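Local coordinates for enone reductase CLA-ER (Lactobacillus plantarum, PDB 4QLY), which reduces the carbon-carbon double bond of enone fatty acids, a key step in gut-bacterial saturation of polyunsaturated fatty acids, as an FMN-dependent member of the nitroreductase family, at the interface of chains A and B. Residues are numbered along the deposited sequence; one frame, centred on the assembly and turned at random. Chains: chain A/B, Enone reductase CLA-ER.

Contact 1: the interface of chains A and B. Residues chain A 218; chain B 61-63, 68, 71-72, 180-181.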
ATOM      1  N   LEU A 218     -14.830 -17.849  -2.131  1.00 23.09           N
ATOM      2  CA  LEU A 218     -16.058 -17.547  -2.867  1.00 26.33           C
ATOM      3  C   LEU A 218     -16.801 -18.822  -3.248  1.00 30.74           C
ATOM      4  O   LEU A 218     -18.016 -18.933  -3.064  1.00 29.45           O
ATOM      5  CB  LEU A 218     -15.749 -16.736  -4.127  1.00 24.83           C
ATOM      6  CG  LEU A 218     -16.963 -16.202  -4.887  1.00 28.08           C
ATOM      7  CD1 LEU A 218     -17.907 -15.491  -3.923  1.00 25.41           C
ATOM      8  CD2 LEU A 218     -16.518 -15.252  -6.026  1.00 23.10           C
TER
ATOM      9  N   VAL B  61     -11.265 -12.199  -0.203  1.00 20.87           N
ATOM     10  CA  VAL B  61     -12.143 -13.203  -0.812  1.00 19.89           C
ATOM     11  C   VAL B  61     -11.345 -13.949  -1.873  1.00 21.68           C
ATOM     12  O   VAL B  61     -10.855 -13.344  -2.832  1.00 22.32           O
ATOM     13  CB  VAL B  61     -13.401 -12.573  -1.424  1.00 23.18           C
ATOM     14  CG1 VAL B  61     -14.307 -13.648  -1.997  1.00 22.71           C
ATOM     15  CG2 VAL B  61     -14.148 -11.747  -0.372  1.00 20.15           C
ATOM     16  N   VAL B  62     -11.171 -15.252  -1.681  1.00 20.89           N
ATOM     17  CA  VAL B  62     -10.318 -16.035  -2.571  1.00 22.91           C
ATOM     18  C   VAL B  62     -11.172 -16.689  -3.661  1.00 25.60           C
ATOM     19  O   VAL B  62     -12.201 -17.306  -3.381  1.00 26.94           O
ATOM     20  CB  VAL B  62      -9.515 -17.099  -1.799  1.00 22.69           C
ATOM     21  CG1 VAL B  62      -8.667 -17.940  -2.744  1.00 21.08           C
ATOM     22  CG2 VAL B  62      -8.610 -16.427  -0.768  1.00 22.19           C
ATOM     23  N   VAL B  63     -10.738 -16.512  -4.899  1.00 20.47           N
ATOM     24  CA  VAL B  63     -11.435 -16.992  -6.080  1.00 20.27           C
ATOM     25  C   VAL B  63     -10.515 -17.979  -6.771  1.00 23.21           C
ATOM     26  O   VAL B  63      -9.554 -17.575  -7.446  1.00 22.70           O
ATOM     27  CB  VAL B  63     -11.779 -15.833  -7.034  1.00 23.91           C
ATOM     28  CG1 VAL B  63     -12.481 -16.358  -8.288  1.00 25.00           C
ATOM     29  CG2 VAL B  63     -12.641 -14.797  -6.308  1.00 22.54           C
ATOM     30  N   ALA B  68     -16.304 -20.002  -9.183  1.00 23.47           N
ATOM     31  CA  ALA B  68     -16.067 -18.747  -8.493  1.00 25.53           C
ATOM     32  C   ALA B  68     -15.571 -17.687  -9.485  1.00 23.17           C
ATOM     33  O   ALA B  68     -15.947 -16.526  -9.390  1.00 24.17           O
ATOM     34  CB  ALA B  68     -15.068 -18.927  -7.352  1.00 22.85           C
ATOM     35  N   LYS B  71     -18.512 -16.186 -11.535  1.00 25.49           N
ATOM     36  CA  LYS B  71     -19.289 -15.210 -10.778  1.00 28.09           C
ATOM     37  C   LYS B  71     -18.503 -13.897 -10.567  1.00 29.90           C
ATOM     38  O   LYS B  71     -19.026 -12.798 -10.776  1.00 31.60           O
ATOM     39  CB  LYS B  71     -19.719 -15.804  -9.438  1.00 32.21           C
ATOM     40  CG  LYS B  71     -20.159 -14.768  -8.422  1.00 35.88           C
ATOM     41  CD  LYS B  71     -21.046 -15.379  -7.342  1.00 48.47           C
ATOM     42  CE  LYS B  71     -21.765 -16.634  -7.838  1.00 45.79           C
ATOM     43  NZ  LYS B  71     -22.839 -17.051  -6.894  1.00 57.80           N
ATOM     44  N   PHE B  72     -17.247 -14.034 -10.166  1.00 26.56           N
ATOM     45  CA  PHE B  72     -16.355 -12.902  -9.896  1.00 25.21           C
ATOM     46  C   PHE B  72     -16.219 -11.986 -11.125  1.00 27.26           C
ATOM     47  O   PHE B  72     -16.298 -10.758 -11.005  1.00 27.41           O
ATOM     48  CB  PHE B  72     -14.992 -13.454  -9.437  1.00 25.92           C
ATOM     49  CG  PHE B  72     -13.931 -12.409  -9.189  1.00 22.42           C
ATOM     50  CD1 PHE B  72     -14.073 -11.479  -8.177  1.00 21.19           C
ATOM     51  CD2 PHE B  72     -12.762 -12.410  -9.937  1.00 23.71           C
ATOM     52  CE1 PHE B  72     -13.082 -10.537  -7.938  1.00 21.10           C
ATOM     53  CE2 PHE B  72     -11.766 -11.466  -9.713  1.00 23.88           C
ATOM     54  CZ  PHE B  72     -11.928 -10.532  -8.705  1.00 24.42           C
ATOM     55  N   THR B 180     -21.267  -8.891  -5.361  1.00 29.58           N
ATOM     56  CA  THR B 180     -20.906 -10.087  -6.107  1.00 27.16           C
ATOM     57  C   THR B 180     -20.123 -11.045  -5.216  1.00 30.73           C
ATOM     58  O   THR B 180     -20.240 -12.263  -5.333  1.00 30.89           O
ATOM     59  CB  THR B 180     -20.080  -9.736  -7.356  1.00 34.33           C
ATOM     60  OG1 THR B 180     -20.862  -8.900  -8.217  1.00 31.91           O
ATOM     61  CG2 THR B 180     -19.668 -10.992  -8.110  1.00 31.50           C
ATOM     62  N   LEU B 181     -19.335 -10.477  -4.306  1.00 27.98           N
ATOM     63  CA  LEU B 181     -18.533 -11.265  -3.381  1.00 28.84           C
ATOM     64  C   LEU B 181     -19.372 -11.766  -2.217  1.00 29.21           C
ATOM     65  O   LEU B 181     -18.893 -12.533  -1.401  1.00 26.70           O
ATOM     66  CB  LEU B 181     -17.356 -10.439  -2.861  1.00 24.51           C
ATOM     67  CG  LEU B 181     -16.353 -10.025  -3.957  1.00 26.58           C
ATOM     68  CD1 LEU B 181     -15.304  -9.087  -3.396  1.00 24.96           C
ATOM     69  CD2 LEU B 181     -15.699 -11.251  -4.567  1.00 26.15           C
TER

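Contact 2: the interface of chains A and B. Residues chain A 59-62; chain B 215-216, 218.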
ATOM      1  N   HIS A  59       4.615  11.310  -4.328  1.00 20.92           N
ATOM      2  CA  HIS A  59       5.505  12.456  -4.207  1.00 19.77           C
ATOM      3  C   HIS A  59       6.143  12.388  -2.830  1.00 23.68           C
ATOM      4  O   HIS A  59       5.448  12.185  -1.829  1.00 22.28           O
ATOM      5  CB  HIS A  59       4.754  13.779  -4.391  1.00 18.58           C
ATOM      6  CG  HIS A  59       5.654  14.969  -4.510  1.00 26.87           C
ATOM      7  ND1 HIS A  59       6.103  15.443  -5.728  1.00 23.23           N
ATOM      8  CD2 HIS A  59       6.208  15.771  -3.568  1.00 24.33           C
ATOM      9  CE1 HIS A  59       6.889  16.485  -5.531  1.00 24.22           C
ATOM     10  NE2 HIS A  59       6.968  16.708  -4.231  1.00 26.19           N
ATOM     11  N   PHE A  60       7.461  12.531  -2.779  1.00 20.40           N
ATOM     12  CA  PHE A  60       8.194  12.454  -1.523  1.00 21.18           C
ATOM     13  C   PHE A  60       8.729  13.809  -1.075  1.00 22.07           C
ATOM     14  O   PHE A  60       9.380  14.522  -1.846  1.00 23.28           O
ATOM     15  CB  PHE A  60       9.347  11.468  -1.672  1.00 18.60           C
ATOM     16  CG  PHE A  60       8.953  10.208  -2.376  1.00 23.27           C
ATOM     17  CD1 PHE A  60       8.334   9.176  -1.671  1.00 19.24           C
ATOM     18  CD2 PHE A  60       9.165  10.058  -3.743  1.00 18.98           C
ATOM     19  CE1 PHE A  60       7.947   8.002  -2.320  1.00 21.93           C
ATOM     20  CE2 PHE A  60       8.774   8.895  -4.401  1.00 22.37           C
ATOM     21  CZ  PHE A  60       8.170   7.864  -3.684  1.00 20.67           C
ATOM     22  N   VAL A  61       8.465  14.167   0.170  1.00 21.37           N
ATOM     23  CA  VAL A  61       9.112  15.336   0.768  1.00 23.17           C
ATOM     24  C   VAL A  61       9.990  14.844   1.905  1.00 24.39           C
ATOM     25  O   VAL A  61       9.510  14.195   2.861  1.00 22.27           O
ATOM     26  CB  VAL A  61       8.095  16.391   1.283  1.00 22.65           C
ATOM     27  CG1 VAL A  61       8.823  17.564   1.922  1.00 20.80           C
ATOM     28  CG2 VAL A  61       7.220  16.881   0.133  1.00 23.50           C
ATOM     29  N   VAL A  62      11.282  15.112   1.777  1.00 22.14           N
ATOM     30  CA  VAL A  62      12.250  14.584   2.710  1.00 22.58           C
ATOM     31  C   VAL A  62      12.540  15.626   3.767  1.00 24.75           C
ATOM     32  O   VAL A  62      12.838  16.782   3.462  1.00 25.97           O
ATOM     33  CB  VAL A  62      13.548  14.156   2.013  1.00 21.45           C
ATOM     34  CG1 VAL A  62      14.529  13.597   3.014  1.00 21.63           C
ATOM     35  CG2 VAL A  62      13.249  13.120   0.953  1.00 23.61           C
TER
ATOM     36  N   THR B 215      10.805  14.111  -5.818  1.00 19.70           N
ATOM     37  CA  THR B 215      11.347  14.251  -4.463  1.00 20.28           C
ATOM     38  C   THR B 215      11.719  15.694  -4.122  1.00 24.68           C
ATOM     39  O   THR B 215      12.410  16.370  -4.905  1.00 24.42           O
ATOM     40  CB  THR B 215      12.612  13.360  -4.279  1.00 22.21           C
ATOM     41  OG1 THR B 215      12.311  11.993  -4.604  1.00 21.18           O
ATOM     42  CG2 THR B 215      13.142  13.446  -2.854  1.00 22.37           C
ATOM     43  N   ASP B 216      11.265  16.162  -2.963  1.00 21.67           N
ATOM     44  CA  ASP B 216      11.620  17.490  -2.462  1.00 26.11           C
ATOM     45  C   ASP B 216      12.396  17.373  -1.166  1.00 27.23           C
ATOM     46  O   ASP B 216      12.045  16.559  -0.324  1.00 23.63           O
ATOM     47  CB  ASP B 216      10.374  18.340  -2.197  1.00 22.12           C
ATOM     48  CG  ASP B 216       9.504  18.481  -3.401  1.00 23.99           C
ATOM     49  OD1 ASP B 216      10.043  18.454  -4.519  1.00 27.57           O
ATOM     50  OD2 ASP B 216       8.283  18.635  -3.227  1.00 27.22           O
ATOM     51  N   LEU B 218      12.935  19.414   2.204  1.00 22.61           N
ATOM     52  CA  LEU B 218      12.279  20.534   2.875  1.00 27.16           C
ATOM     53  C   LEU B 218      13.264  21.606   3.344  1.00 23.47           C
ATOM     54  O   LEU B 218      13.020  22.792   3.132  1.00 27.48           O
ATOM     55  CB  LEU B 218      11.437  20.040   4.057  1.00 21.58           C
ATOM     56  CG  LEU B 218      10.396  21.046   4.571  1.00 27.70           C
ATOM     57  CD1 LEU B 218       9.510  21.545   3.432  1.00 24.83           C
ATOM     58  CD2 LEU B 218       9.529  20.421   5.682  1.00 25.42           C
TER

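Contact 1: the interface of chains A and B
With chi1 at -172°, CG of A:Leu218 points away from its own backbone N, and a chi2 of 50° then spreads the two methyls over different walls of a pocket on chain B. The site is where the C-terminal tail of one nitroreductase-family subunit meets the other: A:Leu218, next to last in the sequence, sits between strand 58-63, helix 66-72 and the end of helix 177-180 of chain B, which hide 122 Å² of its surface. A:Leu218 CB lies between B:Val61 CG1 and B:Ala68 CB, at 4.0 Å from each of them. Deeper in, the A:Leu218 CD2 methyl comes 3.9 Å from B:Val63 CG2, the two side chains running alongside each other and pointing the same way. That same valine methyl rests on one face of the B:Phe72 ring, offset toward the rim, which makes the phenylalanine a second-shell support, although B:Phe72 CB also reaches A:Leu218 CD2 directly at 4.1 Å. A:Leu218 CD1 turns to the other wall, 4.0 Å from the carbonyl O of B:Leu181. At the mouth, the backbone N of A:Leu218 donates a hydrogen bond of 3.0 Å to B:Val62 O, with 166° at the hydrogen, which is likely to set the depth of the side chain. Replacement by an alanine here would probably leave a gap beside B:Val63 and B:Leu181, with the tail held mainly by its backbone bond.

Contact 2: the interface of chains A and B
A:His59 and B:Asp216 meet with their side chains crossing at about a right angle, the imidazole and carboxylate planes turned 60° apart. They belong to an intermolecular parallel beta pairing, in which the C-terminal strand 215-217 of chain B adds to strand 58-63 of chain A, extending the sheet of this nitroreductase-family subunit. NE2 of A:His59 donates to B:Asp216 OD2 over 2.5 Å, a short bond that is almost straight at the hydrogen. The geometry differs at its two ends: the oxygen lies at the ring's edge, essentially in the imidazole plane, whereas the nitrogen approaches OD2 from above the carboxylate, 57° out of its plane. The aspartate's chi1 of -57° keeps CG beside its backbone N, lifting the carboxylate toward the histidine. If the carboxylate is charged, it would be expected to favour a protonated imidazole. A:Val61 CG2 also lies in the plane of the ring at its edge, and is 3.9 Å from B:Asp216 OD2, so the valine lines the polar pair with a methyl. The neighbouring side chains alternate in direction: on the other side of the paired strands, A:Val62 CG2 meets B:Thr215 CG2 at 3.8 Å, the two side chains crossing obliquely. Between these side-chain pairs, the backbones form a ladder. B:Asp216 is gripped at both ends, its N giving a hydrogen bond to A:Phe60 O (2.7 Å) and its O accepting one from A:Val62 N (2.7 Å). Just past the strand, the tail bond between Leu218 N and Val62 O recurs with the chains exchanged.

Contact 1 and contact 2 lie about 40 Å apart, measured between the centres of their C-alpha atoms, at opposite ends of a two-fold symmetric interface. They use the same elements with the chains exchanged: strand 58-63 of one subunit receives the tail of the other, and Val61, Val62 and Leu218 occur in both. Each shows an overlapping portion of one repeated site, contact 2 chiefly the strand pairing and contact 1 chiefly the side chain of the penultimate residue, Leu218, beyond it. The reciprocal exchange of C-terminal tails ties the two subunits together twice, consistent with the dimer typical of nitroreductase-family flavoproteins.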